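Local coordinates for fatty acid metabolism regulator protein (Bacillus subtilis, PDB 1VI0) that represses genes of fatty acid transport and beta-oxidation as a DNA-binding homodimer whose DNA binding is inhibited by long-chain fatty acyl-CoA, at residues A16-Q28 / N101-S113. Residues are numbered along the deposited sequence; the frame is centred on the assembly and turned at random.
Sequences AAVEVIAENGYHQ and NLAIVTQLELRQS. With DCC (dodecyl-coa), chain C.
Helices 16-24 and 101-109 cross at 64° with their axes 8.4 Å apart, and Ala22 lets the backbones close in. Asn101 fits as a knob into the hole formed by Val18, Glu19, Ala22 and Glu23, its OD1 3.5 Å from Ala22 CB. Val18 CG1 rests on the backbone of Asn101 and Leu102, while Val105 CG2 packs against Val18 O and Ile21 CG2. Farther along, Ile21 CG2 lies 3.5 Å from Glu109 CB. Just past the first helix, where Gly25 takes positive phi, Tyr26 N donates a nearly straight bond (172°) to Glu109 OE1, 2.8 Å away, approaching from outside the carboxylate plane. The bend at chi2 (-60°) turns this carboxylate to the Gly25-Tyr26 backbone; its OE2 accepts from a water and from Ser113 OG of the second subunit. Gln112 lays its amide obliquely against the Tyr26 ring, NE2 3.4 Å from CD2, and that NE2 is fixed by a bond to Glu109 O. On the pocket side, Arg111 grips Thr106 O with NE and NH2, its NH1 forms a salt bridge with Asp163, and the dodecyl-CoA thioester lies over one guanidinium face, offset toward the rim, with OA1 3.0 Å from Arg111 CD. With an alanine in place of Arg111, Thr106 O would probably lose both donors, Asp163 its salt-bridge mate and the thioester the group packed against it. The contact thus joins the DNA-binding domain of this TetR-family repressor to its ligand-binding domain, consistent with a route for the acyl-CoA signal; helix 52-75 adjoins both segments, touching Val18 and Leu110, and helices 81-97 and 151-171 back helix 100-109.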
loop_
_atom_site.group_PDB
_atom_site.type_symbol
_atom_site.label_atom_id
_atom_site.label_comp_id
_atom_site.label_asym_id
_atom_site.label_seq_id
_atom_site.Cartn_x
_atom_site.Cartn_y
_atom_site.Cartn_z
ATOM N N ALA A 16 22.987 -9.605 0.361
ATOM C CA ALA A 16 23.267 -9.262 1.749
ATOM C C ALA A 16 22.439 -8.052 2.145
ATOM O O ALA A 16 21.916 -7.975 3.252
ATOM C CB ALA A 16 24.747 -8.975 1.921
ATOM N N ALA A 17 22.265 -7.109 1.212
ATOM C CA ALA A 17 21.442 -5.925 1.476
ATOM C C ALA A 17 20.010 -6.333 1.838
ATOM O O ALA A 17 19.467 -5.808 2.802
ATOM C CB ALA A 17 21.415 -5.006 0.286
ATOM N N VAL A 18 19.459 -7.306 1.099
ATOM C CA VAL A 18 18.081 -7.730 1.450
ATOM C C VAL A 18 17.987 -8.156 2.888
ATOM O O VAL A 18 17.084 -7.815 3.627
ATOM C CB VAL A 18 17.605 -8.855 0.512
ATOM C CG1 VAL A 18 16.263 -9.407 1.011
ATOM C CG2 VAL A 18 17.439 -8.327 -0.891
ATOM N N GLU A 19 18.941 -8.993 3.306
ATOM C CA GLU A 19 18.989 -9.511 4.650
ATOM C C GLU A 19 19.127 -8.455 5.715
ATOM O O GLU A 19 18.354 -8.384 6.672
ATOM C CB GLU A 19 20.171 -10.495 4.740
ATOM C CG GLU A 19 19.962 -11.403 5.960
ATOM C CD GLU A 19 21.127 -11.314 6.911
ATOM O OE1 GLU A 19 21.456 -10.187 7.379
ATOM O OE2 GLU A 19 21.714 -12.383 7.193
ATOM N N VAL A 20 20.136 -7.580 5.549
ATOM C CA VAL A 20 20.391 -6.542 6.532
ATOM C C VAL A 20 19.242 -5.566 6.640
ATOM O O VAL A 20 18.792 -5.246 7.741
ATOM C CB VAL A 20 21.708 -5.798 6.204
ATOM C CG1 VAL A 20 21.888 -4.615 7.120
ATOM C CG2 VAL A 20 22.899 -6.744 6.246
ATOM N N ILE A 21 18.725 -5.132 5.493
ATOM C CA ILE A 21 17.596 -4.175 5.462
ATOM C C ILE A 21 16.348 -4.816 6.067
ATOM O O ILE A 21 15.616 -4.184 6.852
ATOM C CB ILE A 21 17.347 -3.697 4.041
ATOM C CG1 ILE A 21 18.466 -2.782 3.500
ATOM C CG2 ILE A 21 16.007 -3.033 3.872
ATOM C CD1 ILE A 21 18.526 -2.818 1.981
ATOM N N ALA A 22 16.132 -6.112 5.857
ATOM C CA ALA A 22 14.967 -6.789 6.404
ATOM C C ALA A 22 15.107 -6.886 7.934
ATOM O O ALA A 22 14.192 -6.550 8.660
ATOM C CB ALA A 22 14.854 -8.201 5.824
ATOM N N GLU A 23 16.286 -7.309 8.362
ATOM C CA GLU A 23 16.610 -7.518 9.746
ATOM C C GLU A 23 16.756 -6.246 10.544
ATOM O O GLU A 23 16.253 -6.192 11.677
ATOM C CB GLU A 23 17.882 -8.388 9.878
ATOM C CG GLU A 23 17.616 -9.829 9.446
ATOM C CD GLU A 23 18.878 -10.628 9.205
ATOM O OE1 GLU A 23 18.733 -11.773 8.691
ATOM O OE2 GLU A 23 20.002 -10.172 9.499
ATOM N N ASN A 24 17.321 -5.188 9.968
ATOM C CA ASN A 24 17.532 -3.960 10.732
ATOM C C ASN A 24 16.658 -2.782 10.413
ATOM O O ASN A 24 16.580 -1.852 11.260
ATOM C CB ASN A 24 19.025 -3.537 10.512
ATOM C CG ASN A 24 19.951 -4.559 11.178
ATOM O OD1 ASN A 24 20.232 -4.410 12.364
ATOM N ND2 ASN A 24 20.353 -5.598 10.476
ATOM N N GLY A 25 15.944 -2.745 9.306
ATOM C CA GLY A 25 15.167 -1.569 8.877
ATOM C C GLY A 25 16.158 -0.759 7.980
ATOM O O GLY A 25 17.358 -0.784 8.271
ATOM N N TYR A 26 15.686 -0.192 6.894
ATOM C CA TYR A 26 16.500 0.518 5.947
ATOM C C TYR A 26 17.325 1.628 6.606
ATOM O O TYR A 26 18.480 1.803 6.274
ATOM C CB TYR A 26 15.619 1.165 4.872
ATOM C CG TYR A 26 16.384 2.081 3.939
ATOM C CD1 TYR A 26 17.395 1.625 3.089
ATOM C CD2 TYR A 26 16.078 3.433 3.935
ATOM C CE1 TYR A 26 18.056 2.501 2.250
ATOM C CE2 TYR A 26 16.707 4.313 3.082
ATOM C CZ TYR A 26 17.688 3.845 2.243
ATOM O OH TYR A 26 18.321 4.742 1.415
ATOM N N HIS A 27 16.714 2.380 7.516
ATOM C CA HIS A 27 17.449 3.501 8.142
ATOM C C HIS A 27 18.627 3.054 8.945
ATOM O O HIS A 27 19.628 3.806 9.069
ATOM C CB HIS A 27 16.450 4.359 8.939
ATOM C CG HIS A 27 15.585 5.116 7.941
ATOM N ND1 HIS A 27 16.163 5.975 7.021
ATOM C CD2 HIS A 27 14.275 5.115 7.698
ATOM C CE1 HIS A 27 15.216 6.490 6.258
ATOM N NE2 HIS A 27 14.054 5.984 6.647
ATOM N N GLN A 28 18.626 1.837 9.461
ATOM C CA GLN A 28 19.733 1.286 10.234
ATOM C C GLN A 28 20.613 0.344 9.446
ATOM O O GLN A 28 21.431 -0.383 10.020
ATOM C CB GLN A 28 19.147 0.548 11.457
ATOM C CG GLN A 28 18.064 1.369 12.162
ATOM N N ASN A 101 12.762 -12.449 3.808
ATOM C CA ASN A 101 13.398 -11.100 3.931
ATOM C C ASN A 101 13.026 -10.225 2.765
ATOM O O ASN A 101 12.688 -9.047 2.955
ATOM C CB ASN A 101 14.895 -11.300 4.089
ATOM C CG ASN A 101 15.259 -11.818 5.482
ATOM O OD1 ASN A 101 14.546 -11.618 6.467
ATOM N ND2 ASN A 101 16.439 -12.400 5.566
ATOM N N LEU A 102 12.998 -10.789 1.552
ATOM C CA LEU A 102 12.552 -9.953 0.446
ATOM C C LEU A 102 11.149 -9.418 0.695
ATOM O O LEU A 102 10.895 -8.256 0.331
ATOM C CB LEU A 102 12.608 -10.783 -0.849
ATOM C CG LEU A 102 12.219 -9.994 -2.108
ATOM C CD1 LEU A 102 13.114 -8.758 -2.257
ATOM C CD2 LEU A 102 12.299 -10.844 -3.355
ATOM N N ALA A 103 10.203 -10.221 1.189
ATOM C CA ALA A 103 8.854 -9.745 1.471
ATOM C C ALA A 103 8.822 -8.612 2.477
ATOM O O ALA A 103 8.027 -7.675 2.343
ATOM C CB ALA A 103 7.992 -10.909 1.978
ATOM N N ILE A 104 9.699 -8.623 3.483
ATOM C CA ILE A 104 9.770 -7.542 4.483
ATOM C C ILE A 104 10.301 -6.286 3.752
ATOM O O ILE A 104 9.769 -5.194 3.893
ATOM C CB ILE A 104 10.657 -7.899 5.665
ATOM C CG1 ILE A 104 9.926 -8.867 6.623
ATOM C CG2 ILE A 104 10.999 -6.602 6.470
ATOM C CD1 ILE A 104 10.831 -9.512 7.657
ATOM N N VAL A 105 11.251 -6.525 2.862
ATOM C CA VAL A 105 11.810 -5.406 2.071
ATOM C C VAL A 105 10.744 -4.787 1.185
ATOM O O VAL A 105 10.486 -3.579 1.287
ATOM C CB VAL A 105 13.060 -5.801 1.324
ATOM C CG1 VAL A 105 13.459 -4.717 0.274
ATOM C CG2 VAL A 105 14.265 -6.063 2.232
ATOM N N THR A 106 9.980 -5.585 0.412
ATOM C CA THR A 106 8.992 -5.098 -0.508
ATOM C C THR A 106 7.793 -4.478 0.184
ATOM O O THR A 106 7.296 -3.464 -0.304
ATOM C CB THR A 106 8.541 -6.124 -1.559
ATOM O OG1 THR A 106 7.881 -7.205 -0.856
ATOM C CG2 THR A 106 9.721 -6.704 -2.351
ATOM N N GLN A 107 7.303 -5.048 1.303
ATOM C CA GLN A 107 6.122 -4.566 1.952
ATOM C C GLN A 107 6.329 -3.463 2.975
ATOM O O GLN A 107 5.389 -2.698 3.270
ATOM C CB GLN A 107 5.351 -5.724 2.602
ATOM C CG GLN A 107 4.998 -6.806 1.598
ATOM C CD GLN A 107 4.445 -6.335 0.280
ATOM O OE1 GLN A 107 5.134 -6.412 -0.731
ATOM N NE2 GLN A 107 3.210 -5.876 0.199
ATOM N N LEU A 108 7.561 -3.390 3.481
ATOM C CA LEU A 108 7.882 -2.412 4.493
ATOM C C LEU A 108 9.046 -1.514 4.113
ATOM O O LEU A 108 8.823 -0.287 3.986
ATOM C CB LEU A 108 8.226 -3.108 5.825
ATOM C CG LEU A 108 7.173 -3.240 6.905
ATOM C CD1 LEU A 108 5.755 -3.028 6.467
ATOM C CD2 LEU A 108 7.316 -4.612 7.622
ATOM N N GLU A 109 10.227 -2.072 3.889
ATOM C CA GLU A 109 11.426 -1.244 3.693
ATOM C C GLU A 109 11.518 -0.414 2.458
ATOM O O GLU A 109 12.156 0.658 2.453
ATOM C CB GLU A 109 12.677 -2.111 3.927
ATOM C CG GLU A 109 12.643 -2.794 5.306
ATOM C CD GLU A 109 12.581 -1.831 6.460
ATOM O OE1 GLU A 109 12.981 -0.626 6.324
ATOM O OE2 GLU A 109 12.113 -2.235 7.532
ATOM N N LEU A 110 10.970 -0.797 1.325
ATOM C CA LEU A 110 10.974 -0.008 0.120
ATOM C C LEU A 110 9.949 1.105 0.164
ATOM O O LEU A 110 9.952 1.956 -0.754
ATOM C CB LEU A 110 10.696 -0.920 -1.087
ATOM C CG LEU A 110 11.904 -1.478 -1.810
ATOM C CD1 LEU A 110 11.529 -2.653 -2.718
ATOM C CD2 LEU A 110 12.657 -0.418 -2.574
ATOM N N ARG A 111 9.088 1.203 1.155
ATOM C CA ARG A 111 8.002 2.160 1.238
ATOM C C ARG A 111 8.451 3.481 1.889
ATOM O O ARG A 111 7.878 3.895 2.908
ATOM C CB ARG A 111 6.828 1.572 2.039
ATOM C CG ARG A 111 6.472 0.130 1.674
ATOM C CD ARG A 111 5.307 -0.023 0.729
ATOM N NE ARG A 111 5.299 -1.320 0.053
ATOM C CZ ARG A 111 4.272 -1.949 -0.479
ATOM N NH1 ARG A 111 3.052 -1.420 -0.433
ATOM N NH2 ARG A 111 4.443 -3.115 -1.095
ATOM N N GLN A 112 9.537 4.008 1.358
ATOM C CA GLN A 112 10.143 5.236 1.891
ATOM C C GLN A 112 9.192 6.390 1.576
ATOM O O GLN A 112 8.571 6.377 0.507
ATOM C CB GLN A 112 11.527 5.416 1.290
ATOM C CG GLN A 112 12.506 4.291 1.673
ATOM C CD GLN A 112 12.730 4.230 3.177
ATOM O OE1 GLN A 112 12.916 5.257 3.845
ATOM N NE2 GLN A 112 12.683 3.034 3.751
ATOM N N SER A 113 9.017 7.303 2.535
ATOM C CA SER A 113 8.094 8.406 2.360
ATOM C C SER A 113 8.811 9.650 1.874
ATOM O O SER A 113 8.195 10.589 1.358
ATOM C CB SER A 113 7.326 8.699 3.654
ATOM O OG SER A 113 8.255 9.108 4.652
HETATM C C2 DCC C . -7.193 9.434 -13.539
HETATM C C4 DCC C . -5.001 9.005 -13.302
HETATM C C5 DCC C . -5.220 7.830 -12.618
HETATM C C6 DCC C . -6.579 7.525 -12.380
HETATM C C8 DCC C . -3.121 8.026 -12.794
HETATM C C10 DCC C . 8.372 -7.520 -7.136
HETATM C C11 DCC C . 9.559 -8.324 -6.575
HETATM C C12 DCC C . 10.864 -7.534 -6.520
HETATM N N9 DCC C . -3.646 9.144 -13.397
HETATM N N7 DCC C . -4.025 7.228 -12.281
HETATM N N3 DCC C . -5.938 9.835 -13.804
HETATM N N1 DCC C . -7.555 8.306 -12.891
HETATM N N6 DCC C . -6.921 6.437 -11.690
HETATM C "C1'" DCC C . -2.941 10.219 -14.186
HETATM C "C2'" DCC C . -1.640 10.728 -13.527
HETATM O "O2'" DCC C . -2.002 11.939 -12.811
HETATM C "C3'" DCC C . -0.816 11.157 -14.787
HETATM O "O3'" DCC C . -1.449 12.360 -15.350
HETATM C "C4'" DCC C . -1.177 9.955 -15.746
HETATM O "O4'" DCC C . -2.485 9.531 -15.362
HETATM C "C5'" DCC C . -0.120 8.876 -15.685
HETATM O "O5'" DCC C . 0.198 8.452 -14.327
HETATM P P1 DCC C . 0.295 6.923 -13.895
HETATM O O11 DCC C . 0.667 6.871 -12.498
HETATM O O12 DCC C . -1.012 6.205 -14.359
HETATM O O6 DCC C . 1.378 6.314 -14.827
HETATM P P2 DCC C . 2.802 6.751 -14.530
HETATM O O21 DCC C . 3.672 5.778 -15.290
HETATM O O22 DCC C . 2.929 8.195 -14.761
HETATM O O7 DCC C . 3.148 6.489 -12.966
HETATM C CPA DCC C . 3.576 5.106 -12.581
HETATM C CPB DCC C . 3.848 5.058 -11.048
HETATM C CP8 DCC C . 2.713 5.778 -10.297
HETATM C CP7 DCC C . 5.145 5.823 -10.810
HETATM C CP9 DCC C . 4.109 3.682 -10.552
HETATM O OP3 DCC C . 1.462 5.321 -10.690
HETATM C CP6 DCC C . 2.851 5.701 -8.789
HETATM O OP2 DCC C . 3.804 6.232 -8.235
HETATM N NP2 DCC C . 1.877 5.062 -8.202
HETATM C CP5 DCC C . 1.884 4.858 -6.694
HETATM C CP4 DCC C . 2.433 3.390 -6.507
HETATM C CP3 DCC C . 2.716 3.120 -5.018
HETATM O OP1 DCC C . 3.519 3.824 -4.409
HETATM N NP1 DCC C . 2.031 2.162 -4.484
HETATM C CP2 DCC C . 2.100 1.733 -3.070
HETATM C CP1 DCC C . 2.676 0.351 -3.161
HETATM S S DCC C . 4.148 0.122 -4.186
HETATM P P3 DCC C . -0.738 13.676 -15.938
HETATM O O31 DCC C . 0.417 13.985 -15.093
HETATM O O32 DCC C . -0.326 13.420 -17.326
HETATM O O33 DCC C . -1.845 14.692 -15.854
HETATM C CA1 DCC C . 5.447 0.585 -3.013
HETATM C CA2 DCC C . 6.850 0.035 -3.422
HETATM O OA1 DCC C . 5.218 1.193 -1.992
HETATM C CA3 DCC C . 7.038 -1.444 -3.037
HETATM C CA4 DCC C . 7.361 -2.430 -4.097
HETATM C CA5 DCC C . 6.209 -3.319 -4.509
HETATM C CA6 DCC C . 6.602 -4.748 -4.841
HETATM C CA7 DCC C . 6.524 -5.125 -6.303
HETATM C CA8 DCC C . 6.116 -6.508 -6.661
HETATM C CA9 DCC C . 7.091 -7.630 -6.294
HETATM O O HOH W 1 12.850 -4.566 9.060
#